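Local atomic coordinates of 2'-deoxycytidine 5'-triphosphate deaminase (Agrobacterium tumefaciens, PDB entry 2R9Q), a protein that probably catalyses the hydrolytic deamination of dCTP to dUTP and ammonia, which supplies the precursor for thymidine nucleotide synthesis. Residues B[261-266]-B[324-329]; B[119-124]-B[161-166]. All blocks are in the same frame, centred on the assembly; numbering follows the deposited sequence.

Contact 1: residues B[261-266]-B[324-329]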
loop_
_atom_site.group_PDB
_atom_site.type_symbol
_atom_site.label_atom_id
_atom_site.label_comp_id
_atom_site.label_asym_id
_atom_site.label_seq_id
_atom_site.Cartn_x
_atom_site.Cartn_y
_atom_site.Cartn_z
ATOM N N TYR B 261 12.589 -10.737 0.040
ATOM C CA TYR B 261 13.960 -10.880 -0.362
ATOM C C TYR B 261 14.365 -12.356 -0.279
ATOM O O TYR B 261 14.105 -13.020 0.708
ATOM C CB TYR B 261 14.886 -10.020 0.521
ATOM C CG TYR B 261 14.631 -8.524 0.465
ATOM C CD1 TYR B 261 15.347 -7.715 -0.406
ATOM C CD2 TYR B 261 13.666 -7.937 1.245
ATOM C CE1 TYR B 261 15.106 -6.365 -0.497
ATOM C CE2 TYR B 261 13.421 -6.589 1.168
ATOM C CZ TYR B 261 14.151 -5.775 0.290
ATOM O OH TYR B 261 13.915 -4.363 0.222
ATOM N N ILE B 262 15.007 -12.865 -1.325
ATOM C CA ILE B 262 15.600 -14.204 -1.287
ATOM C C ILE B 262 17.096 -13.998 -1.137
ATOM O O ILE B 262 17.757 -13.438 -2.007
ATOM C CB ILE B 262 15.298 -15.068 -2.557
ATOM C CG1 ILE B 262 13.801 -15.317 -2.704
ATOM C CG2 ILE B 262 16.029 -16.389 -2.494
ATOM C CD1 ILE B 262 13.409 -15.789 -4.099
ATOM N N LEU B 263 17.603 -14.472 -0.008
ATOM C CA LEU B 263 18.961 -14.242 0.402
ATOM C C LEU B 263 19.628 -15.542 0.829
ATOM O O LEU B 263 18.982 -16.593 0.941
ATOM C CB LEU B 263 18.993 -13.196 1.528
ATOM C CG LEU B 263 18.474 -11.790 1.209
ATOM C CD1 LEU B 263 18.356 -11.008 2.496
ATOM C CD2 LEU B 263 19.373 -11.086 0.184
ATOM N N VAL B 264 20.940 -15.465 1.050
ATOM C CA VAL B 264 21.749 -16.646 1.347
ATOM C C VAL B 264 22.576 -16.543 2.656
ATOM O O VAL B 264 23.123 -15.504 3.000
ATOM C CB VAL B 264 22.585 -17.135 0.063
ATOM C CG1 VAL B 264 22.891 -16.006 -0.867
ATOM C CG2 VAL B 264 23.835 -17.886 0.452
ATOM N N SER B 265 22.603 -17.652 3.382
ATOM C CA SER B 265 23.443 -17.827 4.558
ATOM C C SER B 265 24.952 -17.819 4.251
ATOM O O SER B 265 25.382 -18.295 3.208
ATOM C CB SER B 265 23.064 -19.128 5.289
ATOM O OG SER B 265 23.568 -20.290 4.662
ATOM N N ARG B 266 25.749 -17.288 5.171
ATOM C CA ARG B 266 27.210 -17.418 5.067
ATOM C C ARG B 266 27.629 -18.870 5.291
ATOM O O ARG B 266 28.481 -19.387 4.572
ATOM C CB ARG B 266 27.929 -16.536 6.082
ATOM C CG ARG B 266 27.761 -15.057 5.859
ATOM C CD ARG B 266 28.774 -14.264 6.659
ATOM N NE ARG B 266 28.743 -14.705 8.033
ATOM C CZ ARG B 266 29.796 -14.819 8.832
ATOM N NH1 ARG B 266 31.035 -14.523 8.425
ATOM N NH2 ARG B 266 29.600 -15.254 10.058
ATOM N N PHE B 324 14.710 -1.801 7.966
ATOM C CA PHE B 324 15.811 -2.272 8.730
ATOM C C PHE B 324 16.992 -2.440 7.800
ATOM O O PHE B 324 16.878 -3.019 6.698
ATOM C CB PHE B 324 15.458 -3.594 9.418
ATOM C CG PHE B 324 16.508 -4.078 10.416
ATOM C CD1 PHE B 324 16.680 -3.432 11.641
ATOM C CD2 PHE B 324 17.309 -5.183 10.134
ATOM C CE1 PHE B 324 17.623 -3.871 12.562
ATOM C CE2 PHE B 324 18.266 -5.626 11.044
ATOM C CZ PHE B 324 18.424 -4.965 12.257
ATOM N N ILE B 325 18.125 -1.904 8.228
ATOM C CA ILE B 325 19.374 -2.118 7.530
ATOM C C ILE B 325 19.934 -3.433 8.031
ATOM O O ILE B 325 20.362 -3.508 9.146
ATOM C CB ILE B 325 20.411 -1.011 7.769
ATOM C CG1 ILE B 325 19.852 0.364 7.410
ATOM C CG2 ILE B 325 21.688 -1.309 6.953
ATOM C CD1 ILE B 325 20.462 1.491 8.246
ATOM N N LEU B 326 19.890 -4.457 7.180
ATOM C CA LEU B 326 20.422 -5.758 7.482
ATOM C C LEU B 326 21.881 -5.768 7.066
ATOM O O LEU B 326 22.226 -5.365 5.970
ATOM C CB LEU B 326 19.636 -6.865 6.767
ATOM C CG LEU B 326 20.062 -8.331 6.965
ATOM C CD1 LEU B 326 19.851 -8.871 8.381
ATOM C CD2 LEU B 326 19.338 -9.200 5.919
ATOM N N GLU B 327 22.726 -6.243 7.962
ATOM C CA GLU B 327 24.173 -6.190 7.758
ATOM C C GLU B 327 24.725 -7.607 7.682
ATOM O O GLU B 327 24.215 -8.517 8.362
ATOM C CB GLU B 327 24.856 -5.378 8.891
ATOM C CG GLU B 327 24.467 -3.906 8.915
ATOM C CD GLU B 327 24.965 -3.179 10.154
ATOM O OE1 GLU B 327 26.213 -3.004 10.253
ATOM O OE2 GLU B 327 24.113 -2.785 11.027
ATOM N N HIS B 328 25.736 -7.769 6.822
ATOM C CA HIS B 328 26.504 -9.010 6.658
ATOM C C HIS B 328 26.978 -9.596 8.006
ATOM O O HIS B 328 27.384 -8.859 8.907
ATOM C CB HIS B 328 27.713 -8.727 5.761
ATOM C CG HIS B 328 28.593 -9.922 5.518
ATOM N ND1 HIS B 328 28.387 -10.805 4.479
ATOM C CD2 HIS B 328 29.679 -10.377 6.183
ATOM C CE1 HIS B 328 29.311 -11.749 4.509
ATOM N NE2 HIS B 328 30.105 -11.512 5.539
ATOM N N GLY B 329 26.910 -10.917 8.141
ATOM C CA GLY B 329 27.218 -11.581 9.406
ATOM C C GLY B 329 26.115 -11.533 10.443
ATOM O O GLY B 329 26.195 -12.207 11.441
#
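L263 and L326 meet between two beta-sheets of the C-terminal dCTP deaminase domain, of the dUTPase clan, and R266 and H328 meet beyond them where strand 324-327 gives way to a loop. The touching parts, 263-266 and 326-329, run only 24° apart, yet no hydrogen bond joins them; the contact is made by side chains and by the CA of G329. The two leucines reach toward each other tip to tip, with CD1 of L263 4.0 Å from CD2 of L326. They arrive by different torsions: CG of L326 stands opposite its backbone N (chi1 180°), whereas CG of L263 lies beside its own N and opposite the carbonyl carbon. Branched, purely apolar chains suit this buried spot.

Farther along, polar residues meet, but through carbon atoms of the arginine and glycine and without a hydrogen bond. The R266 chain crosses H328 at about a right angle, and its methylene carbon CD lies 3.3 Å from NE2 of the imidazole. It is thus the aliphatic part of the arginine that meets the ring, while the guanidinium plane is turned 75° from it. G329 CA sits over one face of the guanidinium, 3.7 Å from R266 NE. Having no side chain, G329 adds no bulk beside that face and readily takes its positive phi. Both polar groups are held from outside: R266 NE bonds S205 OG, and H328 ND1 bonds the backbone N of L208, which helps to set the ring's rotation.

In the five-stranded sheet, strand 261-269 lies between strands 216-221 and 311-319, with L263 paired through its backbone to L315. Strand 324-327 instead pairs with 252-255, and its I325 forms backbone hydrogen bonds to the second subunit, where K69 also makes a salt bridge to E327.

Contact 2: residues B[119-124]-B[161-166]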
loop_
_atom_site.group_PDB
_atom_site.type_symbol
_atom_site.label_atom_id
_atom_site.label_comp_id
_atom_site.label_asym_id
_atom_site.label_seq_id
_atom_site.Cartn_x
_atom_site.Cartn_y
_atom_site.Cartn_z
ATOM N N LEU B 119 8.133 -18.169 -3.618
ATOM C CA LEU B 119 7.069 -17.484 -4.289
ATOM C C LEU B 119 6.250 -16.673 -3.315
ATOM O O LEU B 119 5.188 -16.182 -3.686
ATOM C CB LEU B 119 6.156 -18.464 -4.996
ATOM C CG LEU B 119 6.434 -18.956 -6.415
ATOM C CD1 LEU B 119 7.896 -19.046 -6.728
ATOM C CD2 LEU B 119 5.741 -20.306 -6.619
ATOM N N ASP B 120 6.723 -16.571 -2.077
ATOM C CA ASP B 120 6.105 -15.747 -1.034
ATOM C C ASP B 120 4.628 -16.097 -0.814
ATOM O O ASP B 120 3.794 -15.205 -0.721
ATOM C CB ASP B 120 6.284 -14.260 -1.410
ATOM C CG ASP B 120 6.155 -13.290 -0.235
ATOM O OD1 ASP B 120 6.488 -13.592 0.943
ATOM O OD2 ASP B 120 5.744 -12.165 -0.537
ATOM N N ILE B 121 4.319 -17.394 -0.755
ATOM C CA ILE B 121 2.941 -17.864 -0.550
ATOM C C ILE B 121 2.784 -18.235 0.915
ATOM O O ILE B 121 3.457 -19.114 1.393
ATOM C CB ILE B 121 2.528 -19.066 -1.431
ATOM C CG1 ILE B 121 2.831 -18.786 -2.915
ATOM C CG2 ILE B 121 1.040 -19.407 -1.189
ATOM C CD1 ILE B 121 2.925 -20.052 -3.867
ATOM N N PHE B 122 1.930 -17.495 1.614
ATOM C CA PHE B 122 1.541 -17.804 2.982
ATOM C C PHE B 122 0.649 -19.026 2.981
ATOM O O PHE B 122 -0.311 -19.098 2.230
ATOM C CB PHE B 122 0.869 -16.576 3.588
ATOM C CG PHE B 122 0.168 -16.801 4.869
ATOM C CD1 PHE B 122 0.725 -16.328 6.066
ATOM C CD2 PHE B 122 -1.061 -17.422 4.900
ATOM C CE1 PHE B 122 0.088 -16.509 7.244
ATOM C CE2 PHE B 122 -1.734 -17.594 6.105
ATOM C CZ PHE B 122 -1.140 -17.134 7.284
ATOM N N THR B 123 0.991 -19.993 3.823
ATOM C CA THR B 123 0.228 -21.224 4.007
ATOM C C THR B 123 0.176 -21.649 5.488
ATOM O O THR B 123 1.082 -21.361 6.257
ATOM C CB THR B 123 0.762 -22.429 3.116
ATOM O OG1 THR B 123 2.065 -22.827 3.536
ATOM C CG2 THR B 123 0.799 -22.066 1.639
ATOM N N ARG B 124 -0.916 -22.313 5.851
ATOM C CA ARG B 124 -1.146 -22.912 7.159
ATOM C C ARG B 124 -1.924 -24.214 6.968
ATOM O O ARG B 124 -2.985 -24.222 6.366
ATOM C CB ARG B 124 -2.011 -22.003 8.038
ATOM C CG ARG B 124 -1.425 -20.675 8.358
ATOM C CD ARG B 124 -0.315 -20.794 9.327
ATOM N NE ARG B 124 0.100 -19.482 9.819
ATOM C CZ ARG B 124 1.098 -18.773 9.309
ATOM N NH1 ARG B 124 1.799 -19.212 8.264
ATOM N NH2 ARG B 124 1.393 -17.604 9.838
ATOM N N SER B 161 -1.530 -30.073 -6.693
ATOM C CA SER B 161 -0.474 -29.119 -6.392
ATOM C C SER B 161 0.078 -29.383 -5.002
ATOM O O SER B 161 -0.651 -29.761 -4.098
ATOM C CB SER B 161 -0.945 -27.666 -6.566
ATOM O OG SER B 161 -1.240 -27.360 -7.916
ATOM N N ARG B 162 1.385 -29.233 -4.862
ATOM C CA ARG B 162 2.072 -29.544 -3.619
ATOM C C ARG B 162 2.716 -28.283 -3.109
ATOM O O ARG B 162 3.642 -27.811 -3.698
ATOM C CB ARG B 162 3.094 -30.638 -3.866
ATOM C CG ARG B 162 2.445 -31.985 -4.050
ATOM C CD ARG B 162 3.147 -32.883 -5.016
ATOM N NE ARG B 162 4.517 -33.096 -4.591
ATOM C CZ ARG B 162 5.359 -34.002 -5.079
ATOM N NH1 ARG B 162 4.998 -34.842 -6.023
ATOM N NH2 ARG B 162 6.589 -34.076 -4.590
ATOM N N LEU B 163 2.179 -27.709 -2.039
ATOM C CA LEU B 163 2.711 -26.448 -1.501
ATOM C C LEU B 163 3.353 -26.645 -0.133
ATOM O O LEU B 163 4.235 -25.899 0.277
ATOM C CB LEU B 163 1.640 -25.376 -1.484
ATOM C CG LEU B 163 1.027 -24.793 -2.776
ATOM C CD1 LEU B 163 0.068 -25.765 -3.448
ATOM C CD2 LEU B 163 0.242 -23.537 -2.447
ATOM N N SER B 164 2.995 -27.744 0.500
ATOM C CA SER B 164 3.281 -27.976 1.886
ATOM C C SER B 164 3.764 -29.383 2.115
ATOM O O SER B 164 3.571 -30.245 1.285
ATOM C CB SER B 164 1.993 -27.737 2.655
ATOM O OG SER B 164 2.240 -27.696 4.023
ATOM N N GLN B 165 4.401 -29.604 3.255
ATOM C CA GLN B 165 4.792 -30.945 3.690
ATOM C C GLN B 165 4.617 -31.208 5.195
ATOM O O GLN B 165 4.671 -30.305 6.017
ATOM C CB GLN B 165 6.193 -31.301 3.228
ATOM C CG GLN B 165 7.216 -30.296 3.460
ATOM C CD GLN B 165 8.497 -30.592 2.735
ATOM O OE1 GLN B 165 9.566 -30.196 3.189
ATOM N NE2 GLN B 165 8.414 -31.311 1.619
ATOM N N ILE B 166 4.370 -32.479 5.505
ATOM C CA ILE B 166 4.112 -32.957 6.850
ATOM C C ILE B 166 5.230 -33.943 7.289
ATOM O O ILE B 166 5.568 -34.884 6.570
ATOM C CB ILE B 166 2.678 -33.560 6.933
ATOM C CG1 ILE B 166 2.276 -33.908 8.367
ATOM C CG2 ILE B 166 2.507 -34.783 6.060
ATOM C CD1 ILE B 166 0.877 -34.437 8.446
HETATM O O HOH W 1 2.566 -25.192 4.936
#
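Segments 119-124 and 161-166 come closest at T123 and S164, whose CA atoms are 7.7 Å apart, and no direct hydrogen bond links the two segments. This is side-chain packing between two antiparallel sheets in the N-terminal dUTPase-like half: strand 121-127 pairs with 143-150 in one, while strand 162-170 pairs with 106-112 and 42-46 in the other. L163 carries the apolar part. Its CD2 methyl stands 4.4 Å from CG2 of I121 and also 4.4 Å from CG2 of T123, so it faces two methyls that project from the same side of the strand, two residues apart. The beta-branched isoleucine and threonine suit an extended strand and each offers a methyl close to the backbone.

T123 divides its two branches between two tasks. With chi1 at 66°, CG2 turns toward L163 while OG1 is left to reach a water, which lies 2.8 Å from T123 OG1 and 2.7 Å from S164 OG. This single water bridges the two hydroxyls and brings polar partners into a buried setting. S164 OG has a further, weak hydrogen bond to N111 O, which ties the bridge to the end of strand 106-112.

On the other side of the strand, I121 and T123 give way to F122 and R124. F122 packs on V322 of the second subunit, and R124 NH2 bonds G287 O of that subunit. CE1 of F122 lies above one face of the R124 guanidinium, offset toward its edge, and R124 NH1 donates to T123 O at 3.0 Å, approaching from 40° out of the carbonyl plane.

How the contacts relate
Contact 2 lies in the N-terminal dCTP deaminase domain and contact 1 in the C-terminal one; their centres are 23 Å apart, and their nearest atoms come to about 6 Å without touching. Strand 311-319 connects them: its R318 makes a salt bridge to D120 of segment 119-124, while its V317 pairs through the backbone with Y261 of segment 261-266. F260, just ahead of segment 261-266, also touches D120. Both contacts border the second subunit: F324 of contact 1 packs on its F58, and contact 2 reaches it as well. The bound peptide touches L119 near contact 2 and I262 and V264 near contact 1, so it too lies beside both.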